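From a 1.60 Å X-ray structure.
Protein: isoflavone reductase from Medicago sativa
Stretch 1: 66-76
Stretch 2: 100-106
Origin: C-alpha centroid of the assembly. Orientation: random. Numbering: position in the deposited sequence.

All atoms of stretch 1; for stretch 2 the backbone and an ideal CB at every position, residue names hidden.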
# COMPACT_ATOMS: atom_id res chain seq x y z
N ASP A 66 9.34 1.42 -22.00
CA ASP A 66 9.14 1.49 -23.44
C ASP A 66 7.96 2.43 -23.68
O ASP A 66 6.81 2.00 -23.76
CB ASP A 66 8.84 0.10 -24.01
CG ASP A 66 8.82 0.08 -25.53
OD1 ASP A 66 8.75 -1.02 -26.11
OD2 ASP A 66 8.87 1.17 -26.14
N HIS A 67 8.27 3.72 -23.79
CA HIS A 67 7.28 4.77 -23.98
C HIS A 67 6.17 4.46 -24.99
O HIS A 67 4.99 4.67 -24.69
CB HIS A 67 7.98 6.08 -24.35
CG HIS A 67 7.05 7.25 -24.43
ND1 HIS A 67 6.57 7.75 -25.63
CD2 HIS A 67 6.50 8.02 -23.46
CE1 HIS A 67 5.76 8.76 -25.39
NE2 HIS A 67 5.70 8.95 -24.08
N GLU A 68 6.54 3.98 -26.17
CA GLU A 68 5.55 3.67 -27.20
C GLU A 68 4.51 2.67 -26.73
O GLU A 68 3.31 2.88 -26.94
CB GLU A 68 6.23 3.11 -28.45
CG GLU A 68 7.10 4.11 -29.19
CD GLU A 68 7.67 3.54 -30.48
OE1 GLU A 68 8.35 2.49 -30.42
OE2 GLU A 68 7.44 4.14 -31.55
N THR A 69 4.96 1.59 -26.10
CA THR A 69 4.04 0.57 -25.61
C THR A 69 3.18 1.13 -24.48
O THR A 69 2.01 0.80 -24.37
CB THR A 69 4.80 -0.66 -25.08
OG1 THR A 69 5.57 -0.29 -23.93
CG2 THR A 69 5.73 -1.20 -26.16
N LEU A 70 3.78 1.99 -23.66
CA LEU A 70 3.06 2.61 -22.54
C LEU A 70 1.90 3.45 -23.03
O LEU A 70 0.76 3.29 -22.57
CB LEU A 70 4.01 3.48 -21.72
CG LEU A 70 4.37 3.03 -20.31
CD1 LEU A 70 5.19 4.12 -19.65
CD2 LEU A 70 3.10 2.77 -19.50
N VAL A 71 2.18 4.37 -23.95
CA VAL A 71 1.14 5.24 -24.49
C VAL A 71 0.05 4.41 -25.16
O VAL A 71 -1.14 4.68 -24.97
CB VAL A 71 1.72 6.23 -25.53
CG1 VAL A 71 0.60 7.03 -26.17
CG2 VAL A 71 2.72 7.16 -24.86
N LYS A 72 0.45 3.41 -25.94
CA LYS A 72 -0.51 2.56 -26.64
C LYS A 72 -1.45 1.83 -25.68
O LYS A 72 -2.64 1.69 -25.96
CB LYS A 72 0.22 1.53 -27.51
CG LYS A 72 -0.71 0.60 -28.27
CD LYS A 72 0.07 -0.43 -29.09
CE LYS A 72 -0.87 -1.36 -29.84
NZ LYS A 72 -1.76 -2.14 -28.92
N ALA A 73 -0.91 1.38 -24.56
CA ALA A 73 -1.71 0.66 -23.57
C ALA A 73 -2.66 1.62 -22.85
O ALA A 73 -3.85 1.34 -22.71
CB ALA A 73 -0.79 -0.01 -22.55
N ILE A 74 -2.12 2.75 -22.41
CA ILE A 74 -2.90 3.74 -21.69
C ILE A 74 -4.07 4.31 -22.51
O ILE A 74 -5.12 4.63 -21.96
CB ILE A 74 -1.99 4.89 -21.19
CG1 ILE A 74 -1.01 4.33 -20.15
CG2 ILE A 74 -2.82 6.01 -20.60
CD1 ILE A 74 0.02 5.34 -19.67
N LYS A 75 -3.88 4.43 -23.82
CA LYS A 75 -4.94 4.95 -24.68
C LYS A 75 -6.17 4.04 -24.70
O LYS A 75 -7.26 4.46 -25.09
CB LYS A 75 -4.43 5.14 -26.11
CG LYS A 75 -3.63 6.40 -26.33
CD LYS A 75 -3.14 6.46 -27.77
CE LYS A 75 -2.83 7.88 -28.18
NZ LYS A 75 -4.07 8.71 -28.21
N GLN A 76 -5.99 2.80 -24.28
CA GLN A 76 -7.09 1.84 -24.28
C GLN A 76 -7.91 1.78 -23.00
O GLN A 76 -8.92 1.09 -22.94
CB GLN A 76 -6.54 0.44 -24.58
CG GLN A 76 -5.85 0.32 -25.92
CD GLN A 76 -5.18 -1.03 -26.11
OE1 GLN A 76 -5.85 -2.07 -26.19
NE2 GLN A 76 -3.86 -1.03 -26.18
N UNK A 100 0.22 11.92 -20.17
CA UNK A 100 0.01 13.23 -20.79
C UNK A 100 -0.15 13.12 -22.30
O UNK A 100 -1.00 13.79 -22.89
CB UNK A 100 1.18 14.16 -20.46
N UNK A 101 0.66 12.27 -22.92
CA UNK A 101 0.57 12.10 -24.37
C UNK A 101 -0.73 11.42 -24.76
O UNK A 101 -1.36 11.80 -25.74
CB UNK A 101 1.76 11.29 -24.89
N UNK A 102 -1.14 10.41 -23.99
CA UNK A 102 -2.38 9.69 -24.28
C UNK A 102 -3.56 10.66 -24.20
O UNK A 102 -4.43 10.69 -25.08
CB UNK A 102 -2.57 8.52 -23.31
N UNK A 103 -3.58 11.46 -23.13
CA UNK A 103 -4.60 12.47 -22.92
C UNK A 103 -6.00 12.04 -22.53
O UNK A 103 -6.85 12.88 -22.26
CB UNK A 103 -4.71 13.29 -24.21
N UNK A 104 -6.25 10.73 -22.48
CA UNK A 104 -7.58 10.22 -22.15
C UNK A 104 -7.78 9.76 -20.71
O UNK A 104 -8.89 9.38 -20.33
CB UNK A 104 -7.90 9.05 -23.08
N UNK A 105 -6.73 9.80 -19.90
CA UNK A 105 -6.82 9.31 -18.52
C UNK A 105 -7.75 10.11 -17.61
O UNK A 105 -7.59 11.32 -17.45
CB UNK A 105 -5.42 9.30 -17.90
N UNK A 106 -8.71 9.41 -17.01
CA UNK A 106 -9.67 10.01 -16.11
C UNK A 106 -9.21 9.97 -14.65
O UNK A 106 -9.72 10.72 -13.82
CB UNK A 106 -11.02 9.30 -16.25

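Stretch 1 is helical from H67 onward, and the second stretch passes it as the last turn of another helix, 100-102, followed by a loop. Position 100 has nothing of stretch 1 within 5.5 Å of its ideal CB, so this contact hardly restricts the choice; the residue is K100, whose amine is hydrogen-bonded elsewhere in the structure.

At position 101 the CA-to-CB bond points toward stretch 1. The ideal CB lies 4.2 Å from V71 CG2, with the imidazole of H67 nearby, so the site offers a methyl surface beside an imidazole. An aliphatic chain could cover the valine, while a longer polar or acidic one could also reach the histidine. The deposited residue is E101, with chi1 and chi2 both t. Its extended chain brings the carboxylate to the edge of the H67 ring, near the ring plane, and places OE2 3.8 Å from V71 CG1.

Position 102 sits where the backbones come closest, its CA 5.4 Å from the CA of K75. The ideal CB points toward stretch 1 and is already 3.7 Å from I74 CG2 and 3.8 Å from K75 CG. Such proximity favours a small side chain, with alanine, serine or glycine all plausible. It is A102, whose CB packs against I74 CG2 at 3.7 Å. Its carbonyl is linked to K75 through a water, which accepts from K75 NZ (2.9 Å from the water O) and donates to A102 O (also 2.9 Å).

Position 103 leaves helical geometry with phi/psi of 73/-5. Positive phi favours glycine by itself, although asparagine can also adopt it. G103 is found here and makes no contact with stretch 1.

From position 104 the CB again points toward stretch 1, lying 5.1 Å from K75 O and 5.3 Å from I74 O. With two carbonyls ahead, a side chain carrying a donor a bond or two beyond CB would suit, such as asparagine, glutamine or a basic residue. N104, with chi1 p, gives a hydrogen bond from ND2 to I74 O of 3.1 Å at a nearly linear 177°, while its OD1 lies 3.5 Å from K75 CA.

The bond at position 105 runs sideways, with I74 CG2 5.0 Å from the ideal CB. That methyl invites a modest aliphatic group: valine, isoleucine, leucine or perhaps threonine. In V105, chi1 t, CG2 meets I74 CG2 at 3.4 Å, so the isoleucine methyl contacts both A102 and V105.

Position 106 is beyond reach and tolerant as far as stretch 1 is concerned; K106 extends clear of it and touches a crystal neighbour.

Stretch 2, residues 100-106: KEAGNVK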
# COMPACT_ATOMS: atom_id res chain seq x y z
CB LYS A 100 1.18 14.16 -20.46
CG LYS A 100 1.34 14.49 -18.98
CD LYS A 100 0.18 15.33 -18.46
CE LYS A 100 0.16 16.71 -19.11
NZ LYS A 100 -0.97 17.55 -18.63
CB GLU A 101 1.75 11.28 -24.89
CG GLU A 101 1.81 11.23 -26.41
CD GLU A 101 3.01 10.47 -26.94
OE1 GLU A 101 4.13 10.75 -26.46
OE2 GLU A 101 2.84 9.61 -27.83
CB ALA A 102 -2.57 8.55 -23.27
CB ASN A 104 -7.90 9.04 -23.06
CG ASN A 104 -6.86 7.94 -22.96
OD1 ASN A 104 -5.74 8.09 -23.46
ND2 ASN A 104 -7.21 6.84 -22.31
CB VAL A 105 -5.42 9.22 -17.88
CG1 VAL A 105 -5.52 8.69 -16.46
CG2 VAL A 105 -4.54 8.31 -18.72
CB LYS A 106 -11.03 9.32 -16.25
CG LYS A 106 -11.58 9.43 -17.66
CD LYS A 106 -12.95 8.78 -17.80
CE LYS A 106 -13.42 8.84 -19.24
NZ LYS A 106 -14.71 8.13 -19.43
O HOH W 1 -6.37 9.06 -26.45
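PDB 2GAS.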